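Local coordinates for protein LURP-one-related 15 (PDB 1ZXU) that is of unknown function but might be related to the phospholipid scramblase and tubby-like superfamily of membrane-tethered transcription factors, at residues L80-G83 and S84-V88; G150-L153 and E154-C157; Y197-I200 and A201-V204. All blocks are in the same frame, centred on the assembly; numbering follows the deposited sequence.

Contact 1: L80-G83 and S84-V88; sequences LLDG and SGTPV
The carboxylate of D82 is gripped through a single oxygen, OD1, by three donors supplied by S84 and T86. The hydroxyl of S84 comes closest: its OG gives a very short hydrogen bond of 2.5 Å to D82 OD1, reaching the oxygen on its syn side and somewhat out of the carboxylate plane. The backbone amides of S84 and T86 approach from above that plane, with S84 N 2.9 Å and T86 N 3.1 Å from D82 OD1. The bond from S84 N makes D82 the head of an Asx turn. With D82 CG lodged between its backbone N and carbonyl carbon (chi1 72°), the side chain folds in over the turn rather than away from it. S84 OG also accepts a hydrogen bond from T86 OG1, so the acid, the serine and the threonine form one linked polar cluster. V88 makes the apolar side of the contact: its CG2 lies 3.8 Å from D82 CB, and its amide N bonds almost straight to L80 O at 2.7 Å. On the sheet face shared by L81 and P87, L81 CD2 rests 3.9 Å from P87 CG. The side chains of L80 and V88 face the barrel interior, where both meet F65 of strand 63-68 and the central helix. Behind the cluster the backbone closes with D82 N bonding to T86 O and G85 N to D82 O, while G85 takes a positive phi of 91° that suits glycine. A type I turn from D82 to G85 whose last residue is this glycine, with D82 N bonded to T86 O, is the hallmark of the beta hairpin with a G1 beta bulge, here joining strands 77-81 and 87-92.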
loop_
_atom_site.group_PDB
_atom_site.type_symbol
_atom_site.label_atom_id
_atom_site.label_comp_id
_atom_site.label_asym_id
_atom_site.label_seq_id
_atom_site.Cartn_x
_atom_site.Cartn_y
_atom_site.Cartn_z
ATOM N N LEU A 80 0.453 -7.879 -5.075
ATOM C CA LEU A 80 0.111 -8.255 -3.681
ATOM C C LEU A 80 -0.853 -9.402 -3.777
ATOM O O LEU A 80 -1.922 -9.247 -4.399
ATOM C CB LEU A 80 -0.573 -7.075 -2.958
ATOM C CG LEU A 80 0.453 -6.212 -2.269
ATOM C CD1 LEU A 80 1.216 -5.456 -3.383
ATOM C CD2 LEU A 80 -0.305 -5.271 -1.378
ATOM N N LEU A 81 -0.474 -10.553 -3.222
ATOM C CA LEU A 81 -1.326 -11.760 -3.229
ATOM C C LEU A 81 -1.882 -11.956 -1.863
ATOM O O LEU A 81 -1.211 -11.684 -0.875
ATOM C CB LEU A 81 -0.512 -13.017 -3.576
ATOM C CG LEU A 81 0.358 -12.873 -4.832
ATOM C CD1 LEU A 81 1.233 -14.145 -5.004
ATOM C CD2 LEU A 81 -0.487 -12.763 -6.013
ATOM N N ASP A 82 -3.106 -12.441 -1.771
ATOM C CA ASP A 82 -3.571 -12.851 -0.422
ATOM C C ASP A 82 -3.018 -14.253 0.011
ATOM O O ASP A 82 -2.174 -14.834 -0.665
ATOM C CB ASP A 82 -5.084 -12.731 -0.303
ATOM C CG ASP A 82 -5.833 -13.792 -1.101
ATOM O OD1 ASP A 82 -5.247 -14.831 -1.476
ATOM O OD2 ASP A 82 -7.021 -13.531 -1.406
ATOM N N GLY A 83 -3.424 -14.739 1.188
ATOM C CA GLY A 83 -2.948 -16.045 1.697
ATOM C C GLY A 83 -3.291 -17.266 0.841
ATOM O O GLY A 83 -2.614 -18.304 0.926
ATOM N N SER A 84 -4.296 -17.117 -0.030
ATOM C CA SER A 84 -4.706 -18.172 -0.938
ATOM C C SER A 84 -3.924 -18.095 -2.259
ATOM O O SER A 84 -4.018 -18.976 -3.109
ATOM C CB SER A 84 -6.201 -18.067 -1.191
ATOM O OG SER A 84 -6.448 -16.973 -2.059
ATOM N N GLY A 85 -3.116 -17.052 -2.416
ATOM C CA GLY A 85 -2.330 -16.890 -3.610
ATOM C C GLY A 85 -3.045 -16.079 -4.698
ATOM O O GLY A 85 -2.545 -15.996 -5.835
ATOM N N THR A 86 -4.184 -15.489 -4.347
ATOM C CA THR A 86 -5.001 -14.725 -5.314
ATOM C C THR A 86 -4.490 -13.279 -5.364
ATOM O O THR A 86 -4.333 -12.664 -4.290
ATOM C CB THR A 86 -6.454 -14.674 -4.902
ATOM O OG1 THR A 86 -6.971 -16.009 -4.705
ATOM C CG2 THR A 86 -7.306 -14.015 -6.001
ATOM N N PRO A 87 -4.249 -12.752 -6.567
ATOM C CA PRO A 87 -3.857 -11.331 -6.671
ATOM C C PRO A 87 -4.901 -10.404 -6.124
ATOM O O PRO A 87 -6.092 -10.527 -6.471
ATOM C CB PRO A 87 -3.706 -11.107 -8.179
ATOM C CG PRO A 87 -3.320 -12.538 -8.713
ATOM C CD PRO A 87 -4.201 -13.430 -7.887
ATOM N N VAL A 88 -4.462 -9.431 -5.304
ATOM C CA VAL A 88 -5.358 -8.464 -4.745
ATOM C C VAL A 88 -5.250 -7.152 -5.566
ATOM O O VAL A 88 -6.270 -6.557 -5.979
ATOM C CB VAL A 88 -4.981 -8.199 -3.278
ATOM C CG1 VAL A 88 -5.810 -7.031 -2.677
ATOM C CG2 VAL A 88 -5.121 -9.560 -2.465
#

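Contact 2: G150-L153 and E154-C157; sequences GSWL and ERSC
W152 O is held by two donors of the same residue, R155, which reach it from opposite faces of its carbonyl plane. The backbone N of R155 closes the type I turn from W152 to R155 with a hydrogen bond of 3.0 Å to W152 O, and the side chain doubles back so that NH1 also lies 3.0 Å from W152 O. A bend at chi2 (-39°) gives the arginine this return path. Beyond the carbonyl the guanidinium stands over one face of the W152 indole, CZ 4.5 Å from the five-membered ring centroid. The two planes are 89° apart, so the group meets the ring with its edge, NH1 foremost, in a cation-pi contact rather than a flat stack. R155 NE bonds N186 OD1, which fixes the guanidinium from outside the turn, and the indole itself meets F187 edge-to-face and rests on L207 of the central helix. An alanine at R155 has no guanidinium; W152 O would probably keep just the turn amide here, with N186 OD1 losing its mate and the indole less firmly held. S151 and S156 cross-link the base of the loop: S156 N makes an almost straight bond of 2.9 Å to S151 O, and S156 OG accepts from S151 N at 3.0 Å. S151 OG, turned anti to its own amide (chi1 164°), takes the N-H of E154 at 3.1 Å. C157 SG lies beside this backbone, 3.4 Å from W152 N, and touches W152 CB more loosely. The 6→1 bond from S156 N to S151 O, the 5→2 bond from R155 N to W152 O and the positive phi of R155 together form a Schellman motif, set in the loop between strands 146-149 and 158-161.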
loop_
_atom_site.group_PDB
_atom_site.type_symbol
_atom_site.label_atom_id
_atom_site.label_comp_id
_atom_site.label_asym_id
_atom_site.label_seq_id
_atom_site.Cartn_x
_atom_site.Cartn_y
_atom_site.Cartn_z
ATOM N N GLY A 150 6.009 12.548 6.082
ATOM C CA GLY A 150 6.898 11.897 7.058
ATOM C C GLY A 150 7.995 11.165 6.318
ATOM O O GLY A 150 8.086 11.265 5.100
ATOM N N SER A 151 8.806 10.405 7.042
ATOM C CA SER A 151 10.023 9.808 6.446
ATOM C C SER A 151 10.115 8.290 6.593
ATOM O O SER A 151 9.987 7.790 7.690
ATOM C CB SER A 151 11.262 10.468 7.059
ATOM O OG SER A 151 12.431 9.706 6.798
ATOM N N TRP A 152 10.326 7.585 5.469
ATOM C CA TRP A 152 10.536 6.140 5.478
ATOM C C TRP A 152 11.709 5.795 6.356
ATOM O O TRP A 152 11.618 4.917 7.200
ATOM C CB TRP A 152 10.754 5.593 4.057
ATOM C CG TRP A 152 11.077 4.150 3.947
ATOM C CD1 TRP A 152 12.304 3.594 3.750
ATOM C CD2 TRP A 152 10.141 3.056 3.985
ATOM N NE1 TRP A 152 12.190 2.210 3.681
ATOM C CE2 TRP A 152 10.876 1.871 3.816
ATOM C CE3 TRP A 152 8.762 2.983 4.156
ATOM C CZ2 TRP A 152 10.270 0.614 3.828
ATOM C CZ3 TRP A 152 8.148 1.738 4.150
ATOM C CH2 TRP A 152 8.907 0.573 3.970
ATOM N N LEU A 153 12.819 6.498 6.165
ATOM C CA LEU A 153 14.026 6.144 6.917
ATOM C C LEU A 153 13.913 6.439 8.426
ATOM O O LEU A 153 14.500 5.715 9.239
ATOM C CB LEU A 153 15.277 6.772 6.282
ATOM C CG LEU A 153 15.686 6.235 4.892
ATOM C CD1 LEU A 153 16.764 7.111 4.239
ATOM C CD2 LEU A 153 16.097 4.788 4.920
ATOM N N GLU A 154 13.104 7.421 8.815
ATOM C CA GLU A 154 12.824 7.677 10.237
ATOM C C GLU A 154 11.677 6.818 10.821
ATOM O O GLU A 154 11.431 6.794 12.042
ATOM C CB GLU A 154 12.532 9.182 10.460
ATOM C CG GLU A 154 13.815 10.007 10.392
ATOM C CD GLU A 154 13.579 11.523 10.499
ATOM O OE1 GLU A 154 12.844 11.959 11.423
ATOM O OE2 GLU A 154 14.136 12.264 9.642
ATOM N N ARG A 155 11.010 6.059 9.945
ATOM C CA ARG A 155 9.850 5.246 10.355
ATOM C C ARG A 155 8.699 6.126 10.850
ATOM O O ARG A 155 7.970 5.733 11.786
ATOM C CB ARG A 155 10.174 4.105 11.368
ATOM C CG ARG A 155 11.323 3.151 10.994
ATOM C CD ARG A 155 11.307 2.830 9.484
ATOM N NE ARG A 155 12.186 1.710 9.127
ATOM C CZ ARG A 155 12.411 1.293 7.897
ATOM N NH1 ARG A 155 11.887 1.941 6.868
ATOM N NH2 ARG A 155 13.175 0.215 7.697
ATOM N N SER A 156 8.514 7.260 10.163
ATOM C CA SER A 156 7.504 8.222 10.597
ATOM C C SER A 156 6.421 8.560 9.591
ATOM O O SER A 156 5.659 9.544 9.800
ATOM C CB SER A 156 8.164 9.531 11.045
ATOM O OG SER A 156 8.869 10.147 9.986
ATOM N N CYS A 157 6.329 7.791 8.518
ATOM C CA CYS A 157 5.302 8.022 7.501
ATOM C C CYS A 157 3.913 8.033 8.082
ATOM O O CYS A 157 3.581 7.227 8.943
ATOM C CB CYS A 157 5.364 6.915 6.444
ATOM S SG CYS A 157 6.998 6.946 5.533
#

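Contact 3: Y197-I200 and A201-V204; sequences YAFI and ASLV
F199 and L203 meet one turn apart on helix 197-211, the hydrophobic helix that runs through the middle of the closed antiparallel barrel, an arrangement in keeping with the tubby-like fold. L203 CD1 sits over one face of the F199 ring in a CH-pi contact, 4.2 Å from the ring centroid, and is nearest to CZ at 3.7 Å. With CG anti to the backbone N (chi1 170°), the F199 ring stands out nearly square to the helix axis, and L203 reaches back along the helix to lay CD1 over its face, near the CZ end. On the neighbouring ridge I200 and V204 lie more loosely side by side, their CG2 methyls 4.4 Å apart. The backbone keeps these partners in step by regular i+4 hydrogen bonds, among them A201 N to Y197 O and V204 N to I200 O.

The next shell comes from the barrel wall. The rings of F146 and Y117 meet F199, Y117 edge-to-face, while I200 and V204 press against strands 38-43 and 187-191 through residues such as M40, I42 and V189. F65 supports A198 and A201 from strand 63-68. At the start of the helix D196 OD1 accepts a hydrogen bond from F199 N, and Y197 packs edge-to-face with Y32.

The buried hydroxyl of S202 is satisfied both by Y117 OH and by the helix backbone. Within the carbonyl plane, F199 O accepts from L203 N at 3.2 Å and, on a lone pair, from S202 OG at 2.7 Å.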
loop_
_atom_site.group_PDB
_atom_site.type_symbol
_atom_site.label_atom_id
_atom_site.label_comp_id
_atom_site.label_asym_id
_atom_site.label_seq_id
_atom_site.Cartn_x
_atom_site.Cartn_y
_atom_site.Cartn_z
ATOM N N TYR A 197 -7.012 -1.852 4.398
ATOM C CA TYR A 197 -5.604 -2.194 4.705
ATOM C C TYR A 197 -4.852 -2.733 3.465
ATOM O O TYR A 197 -3.604 -2.792 3.459
ATOM C CB TYR A 197 -5.477 -3.094 5.968
ATOM C CG TYR A 197 -5.929 -4.555 5.828
ATOM C CD1 TYR A 197 -5.122 -5.501 5.159
ATOM C CD2 TYR A 197 -7.143 -4.962 6.428
ATOM C CE1 TYR A 197 -5.513 -6.851 5.081
ATOM C CE2 TYR A 197 -7.532 -6.307 6.347
ATOM C CZ TYR A 197 -6.709 -7.221 5.654
ATOM O OH TYR A 197 -7.077 -8.570 5.545
ATOM N N ALA A 198 -5.591 -3.127 2.426
ATOM C CA ALA A 198 -4.893 -3.513 1.169
ATOM C C ALA A 198 -4.383 -2.241 0.512
ATOM O O ALA A 198 -3.270 -2.168 0.003
ATOM C CB ALA A 198 -5.789 -4.292 0.214
ATOM N N PHE A 199 -5.205 -1.212 0.571
ATOM C CA PHE A 199 -4.745 0.090 0.056
ATOM C C PHE A 199 -3.472 0.547 0.820
ATOM O O PHE A 199 -2.448 0.870 0.216
ATOM C CB PHE A 199 -5.897 1.081 0.262
ATOM C CG PHE A 199 -5.496 2.518 0.014
ATOM C CD1 PHE A 199 -4.880 2.904 -1.202
ATOM C CD2 PHE A 199 -5.665 3.471 1.030
ATOM C CE1 PHE A 199 -4.497 4.220 -1.440
ATOM C CE2 PHE A 199 -5.329 4.790 0.790
ATOM C CZ PHE A 199 -4.702 5.189 -0.424
ATOM N N ILE A 200 -3.506 0.542 2.148
ATOM C CA ILE A 200 -2.316 0.938 2.885
ATOM C C ILE A 200 -1.068 0.037 2.598
ATOM O O ILE A 200 0.049 0.536 2.413
ATOM C CB ILE A 200 -2.601 1.010 4.390
ATOM C CG1 ILE A 200 -3.800 1.955 4.649
ATOM C CG2 ILE A 200 -1.270 1.399 5.092
ATOM C CD1 ILE A 200 -3.573 3.408 4.186
ATOM N N ALA A 201 -1.298 -1.268 2.466
ATOM C CA ALA A 201 -0.211 -2.210 2.167
ATOM C C ALA A 201 0.355 -1.828 0.797
ATOM O O ALA A 201 1.561 -1.829 0.654
ATOM C CB ALA A 201 -0.748 -3.654 2.091
ATOM N N SER A 202 -0.483 -1.427 -0.174
ATOM C CA SER A 202 0.128 -1.045 -1.440
ATOM C C SER A 202 1.023 0.194 -1.343
ATOM O O SER A 202 2.053 0.320 -2.046
ATOM C CB SER A 202 -0.962 -0.857 -2.525
ATOM O OG SER A 202 -1.605 0.393 -2.328
ATOM N N LEU A 203 0.651 1.133 -0.446
ATOM C CA LEU A 203 1.471 2.305 -0.240
ATOM C C LEU A 203 2.813 1.942 0.388
ATOM O O LEU A 203 3.824 2.547 0.083
ATOM C CB LEU A 203 0.707 3.364 0.614
ATOM C CG LEU A 203 -0.550 3.897 -0.078
ATOM C CD1 LEU A 203 -1.194 4.986 0.862
ATOM C CD2 LEU A 203 -0.227 4.579 -1.404
ATOM N N VAL A 204 2.787 1.010 1.358
ATOM C CA VAL A 204 3.998 0.520 1.995
ATOM C C VAL A 204 4.940 -0.085 0.960
ATOM O O VAL A 204 6.156 0.194 0.970
ATOM C CB VAL A 204 3.650 -0.498 3.073
ATOM C CG1 VAL A 204 4.963 -1.243 3.586
ATOM C CG2 VAL A 204 2.881 0.235 4.224
#

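Overall arrangement
From the N terminus, contact 1 comes first and closes the hairpin between strands 77-81 and 87-92; contact 2 follows, closing the loop from strand 146-149 to strand 158-161, and contact 3 lies within the last helix. The three are in series along the chain, with none nested or crossed. Contacts 1 and 2 lie on opposite sides of the chain's centre, their centres about 27 Å apart, and do not touch. Contact 3, near the centre, reaches both: L80 and V88 of the hairpin pack on A201 and A198, and W152 approaches the backbone of V204. The helix thus touches both the 77-92 hairpin and the 150-157 loop.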